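Local coordinates for nucleoprotein (Schmallenberg virus, PDB 4JNG), which encapsidates the viral genomic RNA, protecting it from nucleases and forming the helical nucleocapsid that serves as template for transcription and replication, at residues N19-Y24 with L100-A105; L35-A40 with V112-E117; N84-N89 with L93-G98; C132-A135 with M140-G143. One frame throughout, in Å; residues are numbered along the deposited sequence.

Helix 20-31 supplies the first half of interaction 1, and the next helix, 37-45, supplies that of interaction 2. Their partners come more than 70 residues later, on the consecutive helices 93-110 and 112-121, so the two large loops cross along the chain. Interaction 3 falls within both: it joins the RNA-facing loop 84-89 to the start of helix 93-110, the same helix that interaction 1 uses further on. Interaction 4 follows in series as a short closure around helix 138-142. Trp-103 packs on Leu-35, Asn-36 and Phe-37, linking interactions 1 and 2. Ile-104 meets Leu-142, and Leu-115 meets Trp-134, tying both to interaction 4.

Interaction 1: residues N19-Y24 with L100-A105; sequences NPEVGY and LARWIA. With nucleotides of chain A.
The N-terminal turn of helix 20-31 packs against helix 93-110 through Tyr-24 and Arg-102, and the two short helical segments cross at -76°. Their axes come no closer than 11.6 Å, so long side chains make the contact. Arg-102 lays its aliphatic part over one face of the Tyr-24 ring, a CH-pi contact with CG 3.5 Å from the ring centroid. Bends at chi2 (72°) and chi3 (125°) turn the rest of the chain back toward helix 20-31, and CZ ends off-centre over the phenol in a cation-pi contact, 4.4 Å from the same centroid. The guanidinium is tilted against the ring, not stacked flat on it. At its edge stands the carboxylate of Glu-21, which forms a salt bridge with NH2, although the exact placement of the two groups is doubtful. Beyond the arginine, Tyr-24 OH lies 3.4 Å from Trp-103 CA. The helix start is N-capped by Asn-19, whose OD1 accepts from Glu-21 N at 3.0 Å. Outside this cap runs the RNA, and the O2 of U22 of chain A lies 3.1 Å from Pro-20 CD. Asp-106 makes a salt bridge with Arg-102 NH1 and takes a weak hydrogen bond from Tyr-24 OH. Asp-106, and less surely Glu-21, would then balance the arginine charge, while the tyrosine ring covers part of one face of its guanidinium.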
# COMPACT_ATOMS: atom_id res chain seq x y z
N ASN B 19 8.02 -3.41 34.58
CA ASN B 19 8.09 -4.77 35.06
C ASN B 19 6.68 -5.37 34.96
O ASN B 19 5.80 -5.01 35.76
CB ASN B 19 8.59 -4.79 36.51
CG ASN B 19 8.51 -6.16 37.16
OD1 ASN B 19 7.99 -7.12 36.58
ND2 ASN B 19 9.00 -6.26 38.39
N PRO B 20 6.46 -6.27 33.99
CA PRO B 20 5.14 -6.83 33.70
C PRO B 20 4.45 -7.47 34.91
O PRO B 20 3.22 -7.44 35.00
CB PRO B 20 5.43 -7.91 32.65
CG PRO B 20 6.75 -7.57 32.06
CD PRO B 20 7.51 -6.81 33.10
N GLU B 21 5.24 -8.03 35.82
CA GLU B 21 4.71 -8.64 37.04
C GLU B 21 4.04 -7.60 37.93
O GLU B 21 2.97 -7.86 38.49
CB GLU B 21 5.83 -9.37 37.82
CG GLU B 21 6.57 -10.45 37.03
CD GLU B 21 5.71 -11.66 36.69
OE1 GLU B 21 4.65 -11.84 37.32
OE2 GLU B 21 6.10 -12.43 35.79
N VAL B 22 4.65 -6.43 38.05
CA VAL B 22 4.06 -5.33 38.82
C VAL B 22 2.88 -4.71 38.08
O VAL B 22 1.88 -4.35 38.70
CB VAL B 22 5.10 -4.25 39.19
CG1 VAL B 22 4.43 -3.02 39.78
CG2 VAL B 22 6.10 -4.82 40.18
N GLY B 23 2.99 -4.59 36.76
CA GLY B 23 1.88 -4.12 35.94
C GLY B 23 0.66 -5.03 36.06
O GLY B 23 -0.48 -4.57 36.18
N TYR B 24 0.92 -6.34 36.03
CA TYR B 24 -0.14 -7.34 36.15
C TYR B 24 -0.90 -7.20 37.46
O TYR B 24 -2.13 -7.19 37.48
CB TYR B 24 0.47 -8.73 36.04
CG TYR B 24 -0.48 -9.86 36.36
CD1 TYR B 24 -1.58 -10.12 35.55
CD2 TYR B 24 -0.26 -10.69 37.46
CE1 TYR B 24 -2.43 -11.16 35.82
CE2 TYR B 24 -1.11 -11.73 37.74
CZ TYR B 24 -2.21 -11.95 36.93
OH TYR B 24 -3.06 -12.98 37.16
N LEU B 100 -4.75 -10.53 30.88
CA LEU B 100 -5.97 -11.37 30.90
C LEU B 100 -5.65 -12.85 30.69
O LEU B 100 -6.22 -13.71 31.36
CB LEU B 100 -7.01 -10.90 29.88
CG LEU B 100 -7.83 -9.65 30.20
CD1 LEU B 100 -8.62 -9.23 28.97
CD2 LEU B 100 -8.77 -9.83 31.39
N ALA B 101 -4.75 -13.14 29.76
CA ALA B 101 -4.26 -14.51 29.56
C ALA B 101 -3.63 -15.06 30.84
O ALA B 101 -3.90 -16.19 31.23
CB ALA B 101 -3.26 -14.56 28.41
N ARG B 102 -2.81 -14.24 31.48
CA ARG B 102 -2.17 -14.60 32.73
C ARG B 102 -3.20 -14.81 33.85
O ARG B 102 -3.04 -15.70 34.68
CB ARG B 102 -1.16 -13.52 33.12
CG ARG B 102 -0.62 -13.60 34.54
CD ARG B 102 0.34 -14.76 34.74
NE ARG B 102 1.59 -14.24 35.27
CZ ARG B 102 1.83 -13.97 36.55
NH1 ARG B 102 0.92 -14.19 37.50
NH2 ARG B 102 3.01 -13.48 36.89
N TRP B 103 -4.23 -13.97 33.87
CA TRP B 103 -5.30 -14.11 34.85
C TRP B 103 -6.02 -15.44 34.67
O TRP B 103 -6.26 -16.15 35.65
CB TRP B 103 -6.27 -12.93 34.78
CG TRP B 103 -7.48 -13.11 35.64
CD1 TRP B 103 -7.55 -12.95 36.99
CD2 TRP B 103 -8.78 -13.51 35.21
NE1 TRP B 103 -8.83 -13.21 37.44
CE2 TRP B 103 -9.60 -13.56 36.36
CE3 TRP B 103 -9.34 -13.84 33.97
CZ2 TRP B 103 -10.95 -13.92 36.31
CZ3 TRP B 103 -10.67 -14.19 33.91
CH2 TRP B 103 -11.47 -14.24 35.08
N ILE B 104 -6.33 -15.80 33.43
CA ILE B 104 -7.01 -17.06 33.13
C ILE B 104 -6.16 -18.23 33.62
O ILE B 104 -6.67 -19.15 34.27
CB ILE B 104 -7.31 -17.23 31.62
CG1 ILE B 104 -8.33 -16.19 31.15
CG2 ILE B 104 -7.87 -18.63 31.34
CD1 ILE B 104 -8.35 -16.01 29.64
N ALA B 105 -4.87 -18.19 33.29
CA ALA B 105 -3.95 -19.25 33.67
C ALA B 105 -3.82 -19.36 35.19
O ALA B 105 -3.81 -20.47 35.73
CB ALA B 105 -2.59 -19.03 33.02
P U A 22 15.75 -3.40 29.46
OP1 U A 22 16.14 -2.82 30.77
OP2 U A 22 16.77 -4.04 28.59
O5' U A 22 14.57 -4.43 29.72
C5' U A 22 14.19 -5.38 28.72
C4' U A 22 12.81 -5.94 29.03
O4' U A 22 12.80 -6.48 30.37
C3' U A 22 11.67 -4.93 28.96
O3' U A 22 10.75 -5.40 27.98
C2' U A 22 11.08 -4.90 30.37
O2' U A 22 9.67 -4.79 30.43
C1' U A 22 11.54 -6.24 30.94
N1 U A 22 11.69 -6.24 32.40
C2 U A 22 11.02 -7.21 33.12
O2 U A 22 10.33 -8.07 32.60
N3 U A 22 11.20 -7.15 34.48
C4 U A 22 11.95 -6.23 35.18
O4 U A 22 12.01 -6.30 36.40
C5 U A 22 12.61 -5.26 34.36
C6 U A 22 12.46 -5.29 33.03

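Interaction 2: residues L35-A40 with V112-E117; sequences LNFGVA and VLKLAE
The ring of Phe-37 meets helix 112-121 with its edge: Glu-117 CG lies near the ring plane, 3.6 Å from CE2, and neither face of the ring is covered from segment 112-117. The carbonyl oxygen of Lys-114 approaches the same corner obliquely, 3.3 Å from Phe-37 CE2, where the polarised ring C-H may offer it a weak electrostatic attraction. The other flat group, the carboxylate of Glu-117, stands almost upright to the phenyl ring, their planes 84° apart. Glu-117 CG sits between its backbone N and carbonyl carbon (chi1 43°), a rotation that sets this methylene against the aromatic edge, while the extended remainder carries the carboxylate on past the ring. There OE1 forms a loose salt bridge with NZ of Lys-114, one helical turn back, at 3.5 Å. The long distance suggests a modest attraction between two charges at the margin of the contact. No hydrogen bond joins the two segments; the touch is van der Waals packing of one aromatic ring against a helix surface. Phe-37 is the first residue of its helix, and Asn-36 just before it serves as N-cap, its OD1 accepting from Val-39 N at 3.1 Å and, weakly, from Gly-38 N. Around the ring, Ala-118 and Gln-121 of helix 112-121, Ile-122 beyond it and Thr-107 of helix 93-110 add further packing, while Leu-35 and Val-39 lean on Phe-71 and Val-69 of strand 69-74.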
# COMPACT_ATOMS: atom_id res chain seq x y z
N LEU B 35 -13.54 -9.22 36.79
CA LEU B 35 -13.23 -10.17 35.73
C LEU B 35 -13.98 -11.48 35.88
O LEU B 35 -14.19 -11.97 36.98
CB LEU B 35 -11.74 -10.45 35.67
CG LEU B 35 -10.88 -9.25 35.32
CD1 LEU B 35 -9.43 -9.62 35.53
CD2 LEU B 35 -11.14 -8.79 33.89
N ASN B 36 -14.40 -12.02 34.74
CA ASN B 36 -14.89 -13.39 34.65
C ASN B 36 -14.58 -13.89 33.25
O ASN B 36 -14.16 -13.11 32.41
CB ASN B 36 -16.39 -13.48 34.95
CG ASN B 36 -17.22 -12.62 34.02
OD1 ASN B 36 -17.37 -12.94 32.84
ND2 ASN B 36 -17.77 -11.54 34.55
N PHE B 37 -14.80 -15.18 33.00
CA PHE B 37 -14.45 -15.78 31.72
C PHE B 37 -15.27 -15.26 30.54
O PHE B 37 -14.82 -15.34 29.40
CB PHE B 37 -14.56 -17.31 31.79
CG PHE B 37 -13.60 -17.96 32.75
CD1 PHE B 37 -12.45 -17.31 33.19
CD2 PHE B 37 -13.82 -19.26 33.17
CE1 PHE B 37 -11.57 -17.93 34.05
CE2 PHE B 37 -12.94 -19.88 34.04
CZ PHE B 37 -11.81 -19.22 34.48
N GLY B 38 -16.46 -14.73 30.80
CA GLY B 38 -17.27 -14.10 29.75
C GLY B 38 -16.61 -12.81 29.27
O GLY B 38 -16.61 -12.49 28.08
N VAL B 39 -16.07 -12.06 30.22
CA VAL B 39 -15.40 -10.81 29.90
C VAL B 39 -14.15 -11.09 29.07
O VAL B 39 -13.90 -10.40 28.08
CB VAL B 39 -15.04 -10.01 31.18
CG1 VAL B 39 -14.20 -8.80 30.85
CG2 VAL B 39 -16.32 -9.58 31.90
N ALA B 40 -13.38 -12.11 29.46
CA ALA B 40 -12.18 -12.47 28.70
C ALA B 40 -12.57 -13.09 27.36
O ALA B 40 -11.87 -12.90 26.37
CB ALA B 40 -11.29 -13.42 29.49
N VAL B 112 -9.41 -27.75 38.74
CA VAL B 112 -9.96 -28.50 37.62
C VAL B 112 -11.30 -27.91 37.15
O VAL B 112 -11.57 -27.85 35.95
CB VAL B 112 -10.10 -29.99 38.00
CG1 VAL B 112 -10.95 -30.76 37.00
CG2 VAL B 112 -8.72 -30.63 38.14
N LEU B 113 -12.13 -27.46 38.09
CA LEU B 113 -13.42 -26.84 37.77
C LEU B 113 -13.25 -25.56 36.94
O LEU B 113 -13.91 -25.40 35.92
CB LEU B 113 -14.23 -26.55 39.05
CG LEU B 113 -15.75 -26.46 38.86
CD1 LEU B 113 -16.49 -26.54 40.20
CD2 LEU B 113 -16.15 -25.20 38.11
N LYS B 114 -12.35 -24.67 37.36
CA LYS B 114 -12.10 -23.43 36.61
C LYS B 114 -11.54 -23.71 35.22
O LYS B 114 -11.93 -23.06 34.24
CB LYS B 114 -11.15 -22.49 37.36
CG LYS B 114 -11.70 -21.93 38.66
CD LYS B 114 -12.75 -20.85 38.43
CE LYS B 114 -13.44 -20.50 39.74
NZ LYS B 114 -14.54 -19.51 39.53
N LEU B 115 -10.62 -24.67 35.12
CA LEU B 115 -10.11 -25.09 33.82
C LEU B 115 -11.25 -25.53 32.90
O LEU B 115 -11.34 -25.07 31.76
CB LEU B 115 -9.09 -26.21 33.98
CG LEU B 115 -8.45 -26.71 32.68
CD1 LEU B 115 -7.99 -25.54 31.82
CD2 LEU B 115 -7.28 -27.64 32.97
N ALA B 116 -12.13 -26.39 33.41
CA ALA B 116 -13.25 -26.92 32.61
C ALA B 116 -14.15 -25.81 32.06
O ALA B 116 -14.55 -25.86 30.90
CB ALA B 116 -14.06 -27.93 33.42
N GLU B 117 -14.47 -24.81 32.88
CA GLU B 117 -15.30 -23.70 32.39
C GLU B 117 -14.55 -22.76 31.43
O GLU B 117 -15.10 -22.36 30.40
CB GLU B 117 -16.00 -22.92 33.52
CG GLU B 117 -15.19 -22.59 34.75
CD GLU B 117 -16.01 -21.90 35.83
OE1 GLU B 117 -15.45 -21.57 36.90
OE2 GLU B 117 -17.22 -21.68 35.62

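Interaction 3: residues N84-N89 with L93-G98; sequences NPVPDN and LHRMSG. With nucleotides of chain A.
One arginine, Arg-95, joins the protein's own backbone to the bound RNA: its guanidinium holds the carbonyl oxygen of Pro-87 at one edge and the phosphate of U24 of chain A at another. This is part of the RNA-binding site of the orthobunyavirus nucleoprotein, formed here by the first turns of helix 93-110 and the loop that leads into it. The side chain leaves the helix fully extended from CG to NE (chi2 -174°, chi3 -176°), reaching straight across to loop 84-89. NE donates an almost linear hydrogen bond to OP1 of U24, 2.9 Å long with an N-H...O angle of 168°. NH1 turns to the loop and donates to Pro-87 O at 2.8 Å; this bond is more bent, and the oxygen lies somewhat out of the guanidinium plane. A second carbonyl, that of Ala-90, also accepts from NH1, while NH2 reaches another phosphate of the RNA and Phe-18 adds a cation-pi contact. With all three nitrogens engaged, the group has little freedom to rotate, and its charge is probably balanced by two phosphates and stabilised by two carbonyl oxygens. Asp-88 may add a weak long-range attraction, but its carboxylate does not touch the arginine, and OD2 is bonded instead to Thr-17 OG1. Val-86 supplies the apolar part of the loop's contact. Its two methyls divide the work: CG2 packs 3.8 Å from C4' of the U24 ribose, and CG1 lies over the rim of one guanidinium face, 3.6 Å from Arg-95 NH1.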
# COMPACT_ATOMS: atom_id res chain seq x y z
N ASN B 84 4.15 7.79 21.64
CA ASN B 84 3.74 8.30 22.96
C ASN B 84 4.24 7.39 24.09
O ASN B 84 4.23 6.17 23.94
CB ASN B 84 2.22 8.42 23.06
CG ASN B 84 1.66 9.55 22.22
OD1 ASN B 84 2.37 10.23 21.49
ND2 ASN B 84 0.34 9.75 22.33
N PRO B 85 4.70 7.98 25.21
CA PRO B 85 5.10 7.17 26.37
C PRO B 85 3.90 6.55 27.07
O PRO B 85 2.88 7.21 27.19
CB PRO B 85 5.75 8.19 27.31
CG PRO B 85 5.12 9.48 26.94
CD PRO B 85 4.91 9.41 25.45
N VAL B 86 4.04 5.31 27.53
CA VAL B 86 2.96 4.59 28.24
C VAL B 86 3.35 4.45 29.71
O VAL B 86 4.44 3.98 30.01
CB VAL B 86 2.76 3.18 27.64
CG1 VAL B 86 1.52 2.50 28.22
CG2 VAL B 86 2.67 3.25 26.12
N PRO B 87 2.47 4.88 30.65
CA PRO B 87 2.86 4.69 32.05
C PRO B 87 3.06 3.20 32.38
O PRO B 87 2.54 2.33 31.69
CB PRO B 87 1.68 5.29 32.83
CG PRO B 87 1.04 6.23 31.87
CD PRO B 87 1.22 5.64 30.51
N ASP B 88 3.83 2.92 33.43
CA ASP B 88 4.18 1.54 33.76
C ASP B 88 2.97 0.73 34.25
O ASP B 88 2.94 -0.48 34.08
CB ASP B 88 5.32 1.49 34.79
CG ASP B 88 6.68 1.82 34.19
OD1 ASP B 88 6.84 1.78 32.94
OD2 ASP B 88 7.62 2.09 34.97
N ASN B 89 1.99 1.41 34.84
CA ASN B 89 0.76 0.77 35.31
C ASN B 89 -0.41 1.00 34.38
O ASN B 89 -1.55 0.74 34.75
CB ASN B 89 0.41 1.28 36.70
CG ASN B 89 1.48 0.97 37.71
OD1 ASN B 89 2.44 0.26 37.42
ND2 ASN B 89 1.31 1.48 38.93
N LEU B 93 -3.77 -2.29 24.55
CA LEU B 93 -4.46 -3.48 24.10
C LEU B 93 -3.57 -4.70 24.24
O LEU B 93 -4.02 -5.78 24.68
CB LEU B 93 -4.91 -3.29 22.65
CG LEU B 93 -6.28 -3.83 22.23
CD1 LEU B 93 -7.32 -3.68 23.32
CD2 LEU B 93 -6.73 -3.11 20.97
N HIS B 94 -2.30 -4.52 23.88
CA HIS B 94 -1.33 -5.58 23.94
C HIS B 94 -1.08 -6.03 25.37
O HIS B 94 -1.06 -7.23 25.65
CB HIS B 94 -0.00 -5.14 23.31
CG HIS B 94 0.92 -6.27 23.03
ND1 HIS B 94 1.98 -6.59 23.85
CD2 HIS B 94 0.93 -7.18 22.03
CE1 HIS B 94 2.61 -7.63 23.36
NE2 HIS B 94 2.00 -8.02 22.26
N ARG B 95 -0.89 -5.08 26.28
CA ARG B 95 -0.62 -5.42 27.67
C ARG B 95 -1.82 -6.12 28.31
O ARG B 95 -1.67 -7.13 28.99
CB ARG B 95 -0.25 -4.17 28.47
CG ARG B 95 1.14 -3.60 28.13
CD ARG B 95 1.48 -2.45 29.06
NE ARG B 95 2.74 -1.81 28.74
CZ ARG B 95 3.27 -0.76 29.36
NH1 ARG B 95 2.64 -0.18 30.38
NH2 ARG B 95 4.45 -0.29 28.96
N MET B 96 -3.00 -5.58 28.03
CA MET B 96 -4.27 -6.07 28.55
C MET B 96 -4.48 -7.54 28.19
O MET B 96 -4.85 -8.36 29.02
CB MET B 96 -5.38 -5.20 27.96
CG MET B 96 -6.77 -5.49 28.46
SD MET B 96 -7.90 -4.30 27.74
CE MET B 96 -9.41 -5.07 28.34
N SER B 97 -4.20 -7.86 26.92
CA SER B 97 -4.26 -9.22 26.42
C SER B 97 -3.36 -10.18 27.19
O SER B 97 -3.76 -11.30 27.51
CB SER B 97 -3.88 -9.23 24.94
OG SER B 97 -3.87 -10.54 24.42
N GLY B 98 -2.13 -9.75 27.48
CA GLY B 98 -1.20 -10.56 28.27
C GLY B 98 -1.66 -10.72 29.71
O GLY B 98 -1.63 -11.82 30.27
P U A 24 5.27 -2.33 25.64
OP1 U A 24 4.00 -2.73 26.33
OP2 U A 24 6.11 -3.38 25.02
O5' U A 24 4.93 -1.27 24.52
C5' U A 24 4.30 -0.01 24.82
C4' U A 24 4.30 0.87 23.60
O4' U A 24 5.65 1.36 23.34
C3' U A 24 3.91 0.19 22.29
O3' U A 24 2.50 0.10 22.14
C2' U A 24 4.54 1.11 21.26
O2' U A 24 3.85 2.33 21.03
C1' U A 24 5.87 1.44 21.95
N1 U A 24 6.96 0.52 21.59
C2 U A 24 7.60 0.72 20.39
O2 U A 24 7.28 1.61 19.61
N3 U A 24 8.62 -0.16 20.11
C4 U A 24 9.06 -1.20 20.91
O4 U A 24 9.99 -1.90 20.52
C5 U A 24 8.35 -1.34 22.14
C6 U A 24 7.35 -0.50 22.43

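Interaction 4: residues C132-A135 with M140-G143; sequences CTWA and MYLG
Tyr-141 of the short helix 138-142 is wrapped by the loop and 3-10 turn that precede it, with Trp-134 and Cys-132 contributing most of the covering surface. The result is a sulfur-aromatic contact and an oblique aromatic pair around one phenol ring. Trp-134 turns the face of its indole to the tyrosine, and CD2 of Tyr-141 sits over the centre of that face. The planes are inclined by 34°, and the five-membered ring and the phenol have centroids 4.1 Å apart. Of the indole atoms NE1 comes nearest, 3.3 Å from Tyr-141 CE2, yet its hydrogen bond goes to the carbonyl of Ile-122; the Tyr-141 hydroxyl likewise bonds to Met-124 N, so both polar groups here have partners. The backbone N of Trp-134 lies over the tyrosine face toward the rim. At the far end of the indole, CH2 touches CD2 of Leu-142, which joins Trp-134 in packing on Ile-104 of helix 93-110. Cys-132 SG, turned anti to the backbone N (chi1 -161°), comes to the edge of the phenol near its plane, 5.4 Å from the centroid. The sulfur also rests on the helix, 3.7 Å from Tyr-141 CA and 4.0 Å from Met-140 CG.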
# COMPACT_ATOMS: atom_id res chain seq x y z
N CYS B 132 -4.18 -25.93 17.85
CA CYS B 132 -3.86 -26.04 19.29
C CYS B 132 -4.98 -26.67 20.15
O CYS B 132 -4.86 -27.82 20.55
CB CYS B 132 -3.39 -24.70 19.86
SG CYS B 132 -2.46 -24.83 21.42
N THR B 133 -6.05 -25.93 20.42
CA THR B 133 -7.12 -26.35 21.36
C THR B 133 -6.68 -26.47 22.83
O THR B 133 -5.52 -26.69 23.15
CB THR B 133 -7.83 -27.67 20.96
OG1 THR B 133 -6.93 -28.78 21.06
CG2 THR B 133 -8.41 -27.58 19.56
N TRP B 134 -7.67 -26.34 23.71
CA TRP B 134 -7.45 -26.48 25.16
C TRP B 134 -6.89 -27.85 25.52
O TRP B 134 -6.32 -28.02 26.60
CB TRP B 134 -8.76 -26.25 25.92
CG TRP B 134 -9.18 -24.81 26.05
CD1 TRP B 134 -10.00 -24.11 25.22
CD2 TRP B 134 -8.82 -23.91 27.10
NE1 TRP B 134 -10.17 -22.83 25.68
CE2 TRP B 134 -9.46 -22.68 26.84
CE3 TRP B 134 -8.02 -24.03 28.25
CZ2 TRP B 134 -9.32 -21.57 27.68
CZ3 TRP B 134 -7.89 -22.92 29.08
CH2 TRP B 134 -8.53 -21.71 28.79
N ALA B 135 -7.08 -28.81 24.62
CA ALA B 135 -6.55 -30.17 24.76
C ALA B 135 -5.05 -30.20 25.00
O ALA B 135 -4.56 -31.04 25.76
CB ALA B 135 -6.89 -30.99 23.53
N MET B 140 0.02 -23.80 26.77
CA MET B 140 0.32 -23.71 25.34
C MET B 140 -0.74 -22.88 24.61
O MET B 140 -0.41 -21.99 23.82
CB MET B 140 0.41 -25.09 24.70
CG MET B 140 1.04 -25.04 23.31
SD MET B 140 1.35 -26.64 22.55
CE MET B 140 1.39 -26.12 20.84
N TYR B 141 -2.00 -23.19 24.89
CA TYR B 141 -3.15 -22.55 24.26
C TYR B 141 -3.23 -21.06 24.57
O TYR B 141 -3.47 -20.25 23.69
CB TYR B 141 -4.45 -23.24 24.72
CG TYR B 141 -5.69 -22.78 23.99
CD1 TYR B 141 -5.96 -23.23 22.70
CD2 TYR B 141 -6.60 -21.91 24.58
CE1 TYR B 141 -7.09 -22.82 22.02
CE2 TYR B 141 -7.74 -21.50 23.91
CZ TYR B 141 -7.98 -21.96 22.63
OH TYR B 141 -9.11 -21.55 21.96
N LEU B 142 -3.05 -20.71 25.84
CA LEU B 142 -3.09 -19.31 26.24
C LEU B 142 -1.78 -18.62 25.89
O LEU B 142 -1.76 -17.40 25.73
CB LEU B 142 -3.37 -19.17 27.73
CG LEU B 142 -4.72 -19.69 28.22
CD1 LEU B 142 -4.73 -19.64 29.73
CD2 LEU B 142 -5.88 -18.90 27.65
N GLY B 143 -0.71 -19.39 25.78
CA GLY B 143 0.59 -18.88 25.34
C GLY B 143 0.57 -18.23 23.97
O GLY B 143 1.49 -17.48 23.63